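Local coordinates for protein Pab-dependent poly(a)-specific ribonuclease subunit PAN2 (Neurospora crassa, PDB 4CZX) that probably acts, in its full-length form, of which this chain is the N-terminal WD40 domain, as catalytic subunit of the PAN deadenylation complex that shortens mRNA poly(A) tails, at residues 53-57 with 58-62; 67-70 with 71-74; 104-108 with 109-113; 227-231 with 232-236. All coordinates share one frame; numbering follows the deposited sequence.

Interaction 1: 53-57 with 58-62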
loop_
_atom_site.group_PDB
_atom_site.type_symbol
_atom_site.label_atom_id
_atom_site.label_comp_id
_atom_site.label_asym_id
_atom_site.label_seq_id
_atom_site.Cartn_x
_atom_site.Cartn_y
_atom_site.Cartn_z
ATOM N N SER A 53 7.645 -22.818 -11.201
ATOM C CA SER A 53 8.545 -23.842 -11.732
ATOM C C SER A 53 9.204 -24.614 -10.593
ATOM O O SER A 53 9.498 -24.050 -9.528
ATOM C CB SER A 53 9.614 -23.222 -12.636
ATOM O OG SER A 53 10.546 -22.452 -11.893
ATOM N N PHE A 54 9.431 -25.904 -10.832
ATOM C CA PHE A 54 9.955 -26.826 -9.822
ATOM C C PHE A 54 11.006 -27.777 -10.410
ATOM O O PHE A 54 10.827 -28.300 -11.517
ATOM C CB PHE A 54 8.798 -27.611 -9.203
ATOM C CG PHE A 54 7.748 -26.728 -8.578
ATOM C CD1 PHE A 54 6.684 -26.251 -9.329
ATOM C CD2 PHE A 54 7.844 -26.355 -7.245
ATOM C CE1 PHE A 54 5.724 -25.427 -8.761
ATOM C CE2 PHE A 54 6.885 -25.525 -6.665
ATOM C CZ PHE A 54 5.826 -25.064 -7.428
ATOM N N ILE A 55 12.094 -27.998 -9.665
ATOM C CA ILE A 55 13.258 -28.736 -10.171
ATOM C C ILE A 55 13.289 -30.191 -9.761
ATOM O O ILE A 55 13.141 -30.518 -8.582
ATOM C CB ILE A 55 14.600 -28.126 -9.671
ATOM C CG1 ILE A 55 14.651 -26.618 -9.903
ATOM C CG2 ILE A 55 15.794 -28.829 -10.316
ATOM C CD1 ILE A 55 15.712 -25.925 -9.059
ATOM N N GLY A 56 13.510 -31.063 -10.738
ATOM C CA GLY A 56 13.813 -32.450 -10.451
ATOM C C GLY A 56 12.622 -33.233 -9.958
ATOM O O GLY A 56 11.514 -32.706 -9.858
ATOM N N ARG A 57 12.854 -34.501 -9.645
ATOM C CA ARG A 57 11.786 -35.398 -9.247
ATOM C C ARG A 57 11.201 -35.031 -7.887
ATOM O O ARG A 57 10.076 -35.405 -7.575
ATOM C CB ARG A 57 12.289 -36.844 -9.229
ATOM C CG ARG A 57 13.409 -37.115 -8.240
ATOM C CD ARG A 57 13.752 -38.602 -8.227
ATOM N NE ARG A 57 14.835 -38.919 -7.300
ATOM C CZ ARG A 57 14.680 -39.092 -5.990
ATOM N NH1 ARG A 57 13.476 -38.970 -5.436
ATOM N NH2 ARG A 57 15.732 -39.382 -5.231
ATOM N N GLU A 58 11.956 -34.293 -7.082
ATOM C CA GLU A 58 11.480 -33.922 -5.754
ATOM C C GLU A 58 10.734 -32.583 -5.773
ATOM O O GLU A 58 10.240 -32.121 -4.742
ATOM C CB GLU A 58 12.649 -33.878 -4.773
ATOM C CG GLU A 58 13.542 -35.110 -4.855
ATOM C CD GLU A 58 14.597 -35.139 -3.769
ATOM O OE1 GLU A 58 14.519 -34.294 -2.852
ATOM O OE2 GLU A 58 15.504 -36.004 -3.832
ATOM N N LEU A 59 10.656 -31.979 -6.956
ATOM C CA LEU A 59 9.904 -30.738 -7.161
ATOM C C LEU A 59 10.343 -29.609 -6.221
ATOM O O LEU A 59 9.521 -28.951 -5.580
ATOM C CB LEU A 59 8.406 -31.006 -7.012
ATOM C CG LEU A 59 7.840 -31.977 -8.053
ATOM C CD1 LEU A 59 6.356 -32.293 -7.799
ATOM C CD2 LEU A 59 8.029 -31.418 -9.450
ATOM N N LYS A 60 11.651 -29.398 -6.151
ATOM C CA LYS A 60 12.224 -28.285 -5.410
ATOM C C LYS A 60 11.812 -26.978 -6.088
ATOM O O LYS A 60 11.939 -26.834 -7.301
ATOM C CB LYS A 60 13.751 -28.442 -5.341
ATOM C CG LYS A 60 14.532 -27.239 -4.844
ATOM C CD LYS A 60 16.036 -27.516 -4.927
ATOM C CE LYS A 60 16.858 -26.251 -4.699
ATOM N NZ LYS A 60 18.281 -26.424 -5.135
ATOM N N ARG A 61 11.292 -26.032 -5.316
ATOM C CA ARG A 61 10.841 -24.771 -5.891
ATOM C C ARG A 61 11.966 -24.016 -6.608
ATOM O O ARG A 61 13.074 -23.907 -6.086
ATOM C CB ARG A 61 10.234 -23.892 -4.799
ATOM C CG ARG A 61 10.067 -22.451 -5.213
ATOM C CD ARG A 61 10.948 -21.551 -4.368
ATOM N NE ARG A 61 10.190 -20.950 -3.275
ATOM C CZ ARG A 61 10.727 -20.199 -2.319
ATOM N NH1 ARG A 61 12.034 -19.963 -2.318
ATOM N NH2 ARG A 61 9.954 -19.686 -1.366
ATOM N N PHE A 62 11.691 -23.486 -7.796
ATOM C CA PHE A 62 12.715 -22.707 -8.497
ATOM C C PHE A 62 12.278 -21.253 -8.608
ATOM O O PHE A 62 12.683 -20.428 -7.801
ATOM C CB PHE A 62 13.018 -23.288 -9.888
ATOM C CG PHE A 62 14.089 -22.528 -10.638
ATOM C CD1 PHE A 62 15.297 -22.228 -10.028
ATOM C CD2 PHE A 62 13.880 -22.101 -11.940
ATOM C CE1 PHE A 62 16.283 -21.519 -10.701
ATOM C CE2 PHE A 62 14.865 -21.390 -12.622
ATOM C CZ PHE A 62 16.061 -21.096 -11.998
#
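Ile-55 and Lys-60 form a hydrogen-bonded antiparallel pair. Ile-55 N gives a short, straight bond of 2.6 Å to Lys-60 O, and Lys-60 N returns one to Ile-55 O at 3.1 Å. Further along, Phe-62 N binds Ser-53 O at 2.9 Å. At the tip, Leu-59 N bonds to Gly-56 O, closing a type I turn from Gly-56 to Leu-59. Leu-59 and Lys-60 both face Ile-55, which makes a G1 beta bulge at the end of the hairpin of strands 50-55 and 60-66. These are the last two strands of one four-stranded propeller blade. Arg-57 and Glu-58 lie side by side on the turn. Glu-58 OE2 sits over one guanidinium face, 3.7 Å from Arg-57 NH2. This is a long salt bridge of charge alone, with no N-H aimed at the oxygen. The apolar packing divides between the two faces of the hairpin. Phe-54 CB touches Leu-59 CD2 at 3.9 Å, on the face where strand 10-16 also packs. On the other face, Ile-55 CG1 rests on Phe-62 CB at 3.7 Å. Phe-62 CG is anti to the backbone N (chi1 -179°), which brings the ring edge to Ser-53 OG. That hydroxyl hydrogen-bonds to Thr-63.

Interaction 2: 67-70 with 71-74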
loop_
_atom_site.group_PDB
_atom_site.type_symbol
_atom_site.label_atom_id
_atom_site.label_comp_id
_atom_site.label_asym_id
_atom_site.label_seq_id
_atom_site.Cartn_x
_atom_site.Cartn_y
_atom_site.Cartn_z
ATOM N N ILE A 67 1.954 -14.146 -14.839
ATOM C CA ILE A 67 2.261 -13.884 -16.245
ATOM C C ILE A 67 1.199 -13.026 -16.966
ATOM O O ILE A 67 1.373 -12.677 -18.135
ATOM C CB ILE A 67 2.512 -15.232 -17.015
ATOM C CG1 ILE A 67 1.339 -16.217 -16.903
ATOM C CG2 ILE A 67 3.761 -15.904 -16.453
ATOM C CD1 ILE A 67 0.177 -15.959 -17.856
ATOM N N HIS A 68 0.111 -12.677 -16.280
ATOM C CA HIS A 68 -0.852 -11.716 -16.831
ATOM C C HIS A 68 -1.665 -11.116 -15.674
ATOM O O HIS A 68 -1.572 -11.620 -14.559
ATOM C CB HIS A 68 -1.756 -12.368 -17.905
ATOM C CG HIS A 68 -2.632 -13.479 -17.405
ATOM N ND1 HIS A 68 -3.237 -14.375 -18.264
ATOM C CD2 HIS A 68 -3.026 -13.828 -16.158
ATOM C CE1 HIS A 68 -3.946 -15.240 -17.565
ATOM N NE2 HIS A 68 -3.848 -14.924 -16.285
ATOM N N PRO A 69 -2.434 -10.039 -15.924
ATOM C CA PRO A 69 -3.276 -9.500 -14.838
ATOM C C PRO A 69 -4.185 -10.581 -14.267
ATOM O O PRO A 69 -4.725 -11.376 -15.042
ATOM C CB PRO A 69 -4.090 -8.405 -15.527
ATOM C CG PRO A 69 -3.273 -8.011 -16.710
ATOM C CD PRO A 69 -2.564 -9.250 -17.162
ATOM N N GLU A 70 -4.352 -10.633 -12.946
ATOM C CA GLU A 70 -5.060 -11.772 -12.349
ATOM C C GLU A 70 -6.527 -11.858 -12.777
ATOM O O GLU A 70 -7.117 -12.933 -12.735
ATOM C CB GLU A 70 -4.965 -11.735 -10.822
ATOM C CG GLU A 70 -5.681 -10.592 -10.158
ATOM C CD GLU A 70 -5.122 -10.325 -8.774
ATOM O OE1 GLU A 70 -5.392 -11.124 -7.851
ATOM O OE2 GLU A 70 -4.384 -9.332 -8.618
ATOM N N THR A 71 -7.101 -10.740 -13.213
ATOM C CA THR A 71 -8.455 -10.736 -13.770
ATOM C C THR A 71 -8.570 -11.445 -15.127
ATOM O O THR A 71 -9.675 -11.737 -15.595
ATOM C CB THR A 71 -8.970 -9.292 -13.903
ATOM O OG1 THR A 71 -7.974 -8.486 -14.549
ATOM C CG2 THR A 71 -9.238 -8.728 -12.528
ATOM N N ASP A 72 -7.435 -11.737 -15.752
ATOM C CA ASP A 72 -7.420 -12.475 -17.015
ATOM C C ASP A 72 -7.765 -13.943 -16.834
ATOM O O ASP A 72 -8.108 -14.619 -17.794
ATOM C CB ASP A 72 -6.051 -12.375 -17.696
ATOM C CG ASP A 72 -5.860 -11.071 -18.450
ATOM O OD1 ASP A 72 -6.718 -10.163 -18.342
ATOM O OD2 ASP A 72 -4.836 -10.947 -19.154
ATOM N N GLY A 73 -7.655 -14.447 -15.612
ATOM C CA GLY A 73 -8.041 -15.824 -15.352
ATOM C C GLY A 73 -6.907 -16.837 -15.441
ATOM O O GLY A 73 -5.758 -16.530 -15.118
ATOM N N PRO A 74 -7.228 -18.067 -15.873
ATOM C CA PRO A 74 -6.275 -19.175 -15.768
ATOM C C PRO A 74 -5.085 -19.071 -16.710
ATOM O O PRO A 74 -5.187 -18.506 -17.794
ATOM C CB PRO A 74 -7.117 -20.414 -16.134
ATOM C CG PRO A 74 -8.311 -19.880 -16.839
ATOM C CD PRO A 74 -8.582 -18.532 -16.227
HETATM O O HOH W 1 -4.053 -13.134 -20.496
#
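His-68 and Asp-72 meet in a local side-chain contact within the connection from strand 60-66 to strand 77-80. This connection links two successive blades of the beta propeller. The chain makes a short 3-10 turn here. Asp-72 N bonds to Pro-69 O at 2.8 Å, and Gly-73 N makes a longer bond to Glu-70 O. The turn brings Asp-72 back over the imidazole. Its CB lies above the ring centre of His-68, 3.4 Å from the centroid and 5° off the normal, a CH-pi contact. Ile-67 CD1 covers the opposite face, nearer the rim, so the ring is held between two aliphatic groups. His-68 CG stands between the backbone N and the carbonyl carbon (chi1 63°), and this turns the ring toward the following residues. His-68 NE2 then donates to Gly-73 O at 2.8 Å, with the oxygen close to the ring plane. If His-68 gave way to an alanine, Gly-73 O would probably lose this donor and a gap would open beside Asp-72 CB. The Asp-72 carboxylate stands steeply against the ring, at 77°. Its OD2 packs on Pro-69 CD at 3.5 Å and also forms a salt bridge with Arg-107. Glu-70, on the outside of the turn, pairs with Lys-48. One water joins the two main side chains: it donates to Asp-72 OD2 at 2.7 Å and lies 2.7 Å from His-68 ND1.

Interaction 3: 104-108 with 109-113. With PO4 (phosphate ion), chain D.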
loop_
_atom_site.group_PDB
_atom_site.type_symbol
_atom_site.label_atom_id
_atom_site.label_comp_id
_atom_site.label_asym_id
_atom_site.label_seq_id
_atom_site.Cartn_x
_atom_site.Cartn_y
_atom_site.Cartn_z
ATOM N N TRP A 104 9.109 -10.644 -23.603
ATOM C CA TRP A 104 8.120 -9.777 -24.251
ATOM C C TRP A 104 6.685 -10.012 -23.785
ATOM O O TRP A 104 6.378 -10.968 -23.070
ATOM C CB TRP A 104 8.181 -9.886 -25.787
ATOM C CG TRP A 104 8.177 -11.283 -26.435
ATOM C CD1 TRP A 104 9.235 -11.888 -27.055
ATOM C CD2 TRP A 104 7.063 -12.189 -26.575
ATOM N NE1 TRP A 104 8.861 -13.115 -27.554
ATOM C CE2 TRP A 104 7.536 -13.327 -27.272
ATOM C CE3 TRP A 104 5.717 -12.156 -26.175
ATOM C CZ2 TRP A 104 6.718 -14.419 -27.574
ATOM C CZ3 TRP A 104 4.904 -13.246 -26.475
ATOM C CH2 TRP A 104 5.410 -14.363 -27.169
ATOM N N SER A 105 5.809 -9.103 -24.189
ATOM C CA SER A 105 4.418 -9.126 -23.756
ATOM C C SER A 105 3.539 -8.708 -24.921
ATOM O O SER A 105 3.745 -7.653 -25.513
ATOM C CB SER A 105 4.215 -8.196 -22.550
ATOM O OG SER A 105 2.869 -8.232 -22.093
ATOM N N ILE A 106 2.576 -9.552 -25.277
ATOM C CA ILE A 106 1.689 -9.234 -26.375
ATOM C C ILE A 106 0.247 -9.271 -25.874
ATOM O O ILE A 106 -0.236 -10.294 -25.391
ATOM C CB ILE A 106 1.878 -10.209 -27.564
ATOM C CG1 ILE A 106 3.322 -10.142 -28.081
ATOM C CG2 ILE A 106 0.897 -9.882 -28.677
ATOM C CD1 ILE A 106 3.630 -11.120 -29.217
ATOM N N ARG A 107 -0.426 -8.132 -25.966
ATOM C CA ARG A 107 -1.813 -8.027 -25.529
ATOM C C ARG A 107 -2.590 -7.390 -26.669
ATOM O O ARG A 107 -2.850 -6.184 -26.671
ATOM C CB ARG A 107 -1.931 -7.213 -24.235
ATOM C CG ARG A 107 -3.283 -7.380 -23.528
ATOM C CD ARG A 107 -3.398 -6.566 -22.235
ATOM N NE ARG A 107 -4.697 -6.822 -21.613
ATOM C CZ ARG A 107 -4.945 -7.839 -20.785
ATOM N NH1 ARG A 107 -3.974 -8.678 -20.441
ATOM N NH2 ARG A 107 -6.165 -8.018 -20.298
ATOM N N HIS A 108 -2.925 -8.220 -27.651
ATOM C CA HIS A 108 -3.534 -7.787 -28.908
ATOM C C HIS A 108 -5.059 -7.724 -28.762
ATOM O O HIS A 108 -5.641 -8.523 -28.023
ATOM C CB HIS A 108 -3.111 -8.761 -30.020
ATOM C CG HIS A 108 -3.460 -8.321 -31.406
ATOM N ND1 HIS A 108 -4.715 -8.495 -31.952
ATOM C CD2 HIS A 108 -2.700 -7.770 -32.381
ATOM C CE1 HIS A 108 -4.719 -8.044 -33.194
ATOM N NE2 HIS A 108 -3.508 -7.602 -33.480
ATOM N N GLU A 109 -5.697 -6.776 -29.452
ATOM C CA GLU A 109 -7.152 -6.609 -29.384
ATOM C C GLU A 109 -7.923 -7.854 -29.804
ATOM O O GLU A 109 -9.028 -8.080 -29.335
ATOM C CB GLU A 109 -7.601 -5.435 -30.254
ATOM C CG GLU A 109 -7.204 -4.077 -29.714
ATOM C CD GLU A 109 -7.749 -2.933 -30.559
ATOM O OE1 GLU A 109 -8.614 -3.191 -31.432
ATOM O OE2 GLU A 109 -7.306 -1.779 -30.352
ATOM N N SER A 110 -7.345 -8.661 -30.686
ATOM C CA SER A 110 -8.029 -9.858 -31.170
ATOM C C SER A 110 -7.838 -11.038 -30.225
ATOM O O SER A 110 -8.333 -12.134 -30.482
ATOM C CB SER A 110 -7.539 -10.226 -32.569
ATOM O OG SER A 110 -7.911 -9.234 -33.513
ATOM N N MET A 111 -7.113 -10.816 -29.135
ATOM C CA MET A 111 -6.976 -11.839 -28.107
ATOM C C MET A 111 -8.106 -11.680 -27.100
ATOM O O MET A 111 -7.966 -10.974 -26.101
ATOM C CB MET A 111 -5.609 -11.747 -27.418
ATOM C CG MET A 111 -4.454 -11.953 -28.359
ATOM S SD MET A 111 -2.857 -11.674 -27.560
ATOM C CE MET A 111 -1.733 -12.194 -28.857
ATOM N N GLN A 112 -9.233 -12.338 -27.374
ATOM C CA GLN A 112 -10.419 -12.186 -26.540
ATOM C C GLN A 112 -10.634 -13.375 -25.617
ATOM O O GLN A 112 -11.034 -13.204 -24.468
ATOM C CB GLN A 112 -11.654 -11.959 -27.410
ATOM C CG GLN A 112 -11.709 -10.556 -28.003
ATOM C CD GLN A 112 -11.528 -9.465 -26.944
ATOM O OE1 GLN A 112 -12.209 -9.457 -25.912
ATOM N NE2 GLN A 112 -10.600 -8.541 -27.195
ATOM N N ASP A 113 -10.401 -14.579 -26.127
ATOM C CA ASP A 113 -10.487 -15.775 -25.303
ATOM C C ASP A 113 -9.587 -16.870 -25.875
ATOM O O ASP A 113 -10.069 -17.911 -26.338
ATOM C CB ASP A 113 -11.938 -16.260 -25.193
ATOM C CG ASP A 113 -12.117 -17.318 -24.115
ATOM O OD1 ASP A 113 -11.161 -17.561 -23.348
ATOM O OD2 ASP A 113 -13.211 -17.909 -24.022
HETATM P P PO4 D . -7.798 -4.584 -21.567
HETATM O O1 PO4 D . -8.951 -4.679 -22.539
HETATM O O2 PO4 D . -8.003 -5.600 -20.467
HETATM O O3 PO4 D . -6.502 -4.854 -22.293
HETATM O O4 PO4 D . -7.743 -3.193 -20.975
#
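Glu-109 and Ser-110 are the central residues of a type I turn that His-108 opens and Met-111 closes. The turn follows strand 102-106, the last of its propeller blade, and leads toward strand 114-119 of the next. Ser-110 N points at the imidazole and donates to His-108 ND1 at 2.9 Å, with an angle of 164°. The donor is tilted 19° from the ring plane. His-108 CG lies opposite its own backbone N (chi1 -170°), which swings the ring over to the Ser-110 side of the turn. Ser-110 OG bonds to Glu-149. Met-111 N closes the turn on His-108 O at 2.9 Å. The extended Met-111 side chain runs back along the first segment. Its SD takes a weak hydrogen bond from His-108 N at 3.5 Å, and its CE reaches Ile-106 CG2 at 3.5 Å. Met-111 also packs on Leu-137 and Ile-139 of the neighbouring blade. Gln-112 NE2 folds back and binds Glu-109 O at 2.7 Å. Arg-107 points away from the turn. Besides its partner Asp-72, it binds two oxygens of a phosphate, probably from crystallisation, through NE and NH2; Arg-91 also holds this ion. Because His-108 ND1 accepts the Ser-110 N-H, it is probably unprotonated, consistent with a neutral ring that carries its proton on NE2.

Interaction 4: 227-231 with 232-236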
loop_
_atom_site.group_PDB
_atom_site.type_symbol
_atom_site.label_atom_id
_atom_site.label_comp_id
_atom_site.label_asym_id
_atom_site.label_seq_id
_atom_site.Cartn_x
_atom_site.Cartn_y
_atom_site.Cartn_z
ATOM N N LYS A 227 -9.142 -42.115 -28.584
ATOM C CA LYS A 227 -9.276 -42.106 -30.040
ATOM C C LYS A 227 -7.906 -41.962 -30.698
ATOM O O LYS A 227 -7.064 -41.215 -30.219
ATOM C CB LYS A 227 -10.206 -40.987 -30.494
ATOM C CG LYS A 227 -11.684 -41.297 -30.292
ATOM C CD LYS A 227 -12.070 -42.557 -31.092
ATOM C CE LYS A 227 -13.501 -42.491 -31.587
ATOM N NZ LYS A 227 -13.578 -41.816 -32.915
ATOM N N VAL A 228 -7.688 -42.696 -31.787
ATOM C CA VAL A 228 -6.375 -42.741 -32.434
ATOM C C VAL A 228 -6.468 -42.451 -33.927
ATOM O O VAL A 228 -7.321 -43.001 -34.629
ATOM C CB VAL A 228 -5.704 -44.131 -32.242
ATOM C CG1 VAL A 228 -4.298 -44.164 -32.869
ATOM C CG2 VAL A 228 -5.662 -44.503 -30.763
ATOM N N PHE A 229 -5.563 -41.607 -34.413
ATOM C CA PHE A 229 -5.523 -41.239 -35.823
ATOM C C PHE A 229 -4.114 -41.425 -36.388
ATOM O O PHE A 229 -3.136 -41.039 -35.752
ATOM C CB PHE A 229 -5.984 -39.787 -36.009
ATOM C CG PHE A 229 -6.174 -39.390 -37.447
ATOM C CD1 PHE A 229 -7.400 -39.573 -38.066
ATOM C CD2 PHE A 229 -5.134 -38.817 -38.171
ATOM C CE1 PHE A 229 -7.590 -39.210 -39.384
ATOM C CE2 PHE A 229 -5.317 -38.457 -39.498
ATOM C CZ PHE A 229 -6.558 -38.659 -40.106
ATOM N N ASP A 230 -4.036 -42.021 -37.575
ATOM C CA ASP A 230 -2.778 -42.288 -38.272
ATOM C C ASP A 230 -2.362 -41.066 -39.076
ATOM O O ASP A 230 -2.966 -40.774 -40.100
ATOM C CB ASP A 230 -2.946 -43.511 -39.186
ATOM C CG ASP A 230 -1.677 -43.876 -39.968
ATOM O OD1 ASP A 230 -0.690 -43.101 -40.005
ATOM O OD2 ASP A 230 -1.691 -44.969 -40.571
ATOM N N LEU A 231 -1.328 -40.363 -38.621
ATOM C CA LEU A 231 -0.909 -39.117 -39.262
ATOM C C LEU A 231 -0.101 -39.368 -40.530
ATOM O O LEU A 231 -0.077 -38.535 -41.437
ATOM C CB LEU A 231 -0.084 -38.253 -38.296
ATOM C CG LEU A 231 -0.771 -37.048 -37.658
ATOM C CD1 LEU A 231 0.257 -36.057 -37.129
ATOM C CD2 LEU A 231 -1.752 -36.371 -38.621
ATOM N N LYS A 232 0.558 -40.520 -40.583
ATOM C CA LYS A 232 1.391 -40.874 -41.718
ATOM C C LYS A 232 0.522 -41.118 -42.948
ATOM O O LYS A 232 0.773 -40.571 -44.021
ATOM C CB LYS A 232 2.235 -42.109 -41.386
ATOM C CG LYS A 232 3.342 -42.424 -42.385
ATOM C CD LYS A 232 3.990 -43.765 -42.058
ATOM C CE LYS A 232 4.924 -44.231 -43.167
ATOM N NZ LYS A 232 6.073 -43.301 -43.356
ATOM N N ASN A 233 -0.517 -41.924 -42.776
ATOM C CA ASN A 233 -1.395 -42.278 -43.882
ATOM C C ASN A 233 -2.750 -41.569 -43.841
ATOM O O ASN A 233 -3.644 -41.895 -44.623
ATOM C CB ASN A 233 -1.592 -43.798 -43.910
ATOM C CG ASN A 233 -0.271 -44.554 -43.867
ATOM O OD1 ASN A 233 0.450 -44.623 -44.863
ATOM N ND2 ASN A 233 0.056 -45.119 -42.708
ATOM N N MET A 234 -2.889 -40.613 -42.921
ATOM C CA MET A 234 -4.082 -39.761 -42.797
ATOM C C MET A 234 -5.411 -40.509 -42.744
ATOM O O MET A 234 -6.320 -40.217 -43.518
ATOM C CB MET A 234 -4.129 -38.748 -43.943
ATOM C CG MET A 234 -2.997 -37.730 -43.911
ATOM S SD MET A 234 -3.107 -36.622 -42.490
ATOM C CE MET A 234 -4.262 -35.400 -43.097
ATOM N N SER A 235 -5.531 -41.459 -41.821
ATOM C CA SER A 235 -6.789 -42.172 -41.628
ATOM C C SER A 235 -6.964 -42.568 -40.167
ATOM O O SER A 235 -5.991 -42.680 -39.422
ATOM C CB SER A 235 -6.862 -43.417 -42.529
ATOM O OG SER A 235 -5.963 -44.422 -42.092
ATOM N N ALA A 236 -8.208 -42.790 -39.760
ATOM C CA ALA A 236 -8.478 -43.159 -38.379
ATOM C C ALA A 236 -7.978 -44.572 -38.110
ATOM O O ALA A 236 -7.912 -45.402 -39.014
ATOM C CB ALA A 236 -9.975 -43.047 -38.064
#
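Asp-230 holds the turn that joins strands 225-230 and 235-241 through its carboxylate, which accepts donors from Lys-232 and Asn-233. Asn-233 N reaches Asp-230 OD1 at 3.0 Å from above the carboxylate plane. Lys-232 N adds a weak, bent bond to the same oxygen. Asp-230 OD2 receives Asn-233 ND2 at 2.8 Å on its syn side, in an almost straight bond of 177°. The amide and carboxylate planes stand nearly perpendicular. With CG opposite its backbone N (chi1 180°), Asp-230 directs both oxygens over the turn. Were Asp-230 an alanine, Asn-233 N and ND2 would probably lose their acceptors and the turn would be freer to shift. The backbone of Asp-230 is also paired: its N donates to Ser-235 O at 2.8 Å, and its O accepts Ser-235 N at 3.2 Å. Ser-235 O has a second neighbour, since it sits over the centre of the Phe-229 ring, 3.6 Å above the plane. Met-234 SD lies at the edge of that ring, 5.5 Å from its centroid, and touches Leu-231 CD2 at 4.1 Å. Trp-188 meets Phe-229 from the adjacent blade. Met-234 and Ser-235 both face Asp-230. This is a G1 beta bulge, here closing the hairpin of the last two strands in a four-stranded propeller blade.

How the interactions relate
Interactions 1 and 4 each close a hairpin between the last two strands of a blade. Both have a G1 bulge, but they lie on opposite sides of the chain's centre, about 36 Å apart between centres. At the tip of interaction 1 a long Arg-Glu pair sits on the turn; in interaction 4 a carboxylate bonds the turn's own N-H groups. Interaction 2 lies in a connection between blades, and interaction 3 where the last strand of a blade passes into the next connection. Each uses a histidine, as donor in one and acceptor in the other. They touch: Asp-72 OD2 and Arg-107 NH1 form a salt bridge of 2.7 Å. Interaction 2 is a surface contact, whereas the other three are partly buried.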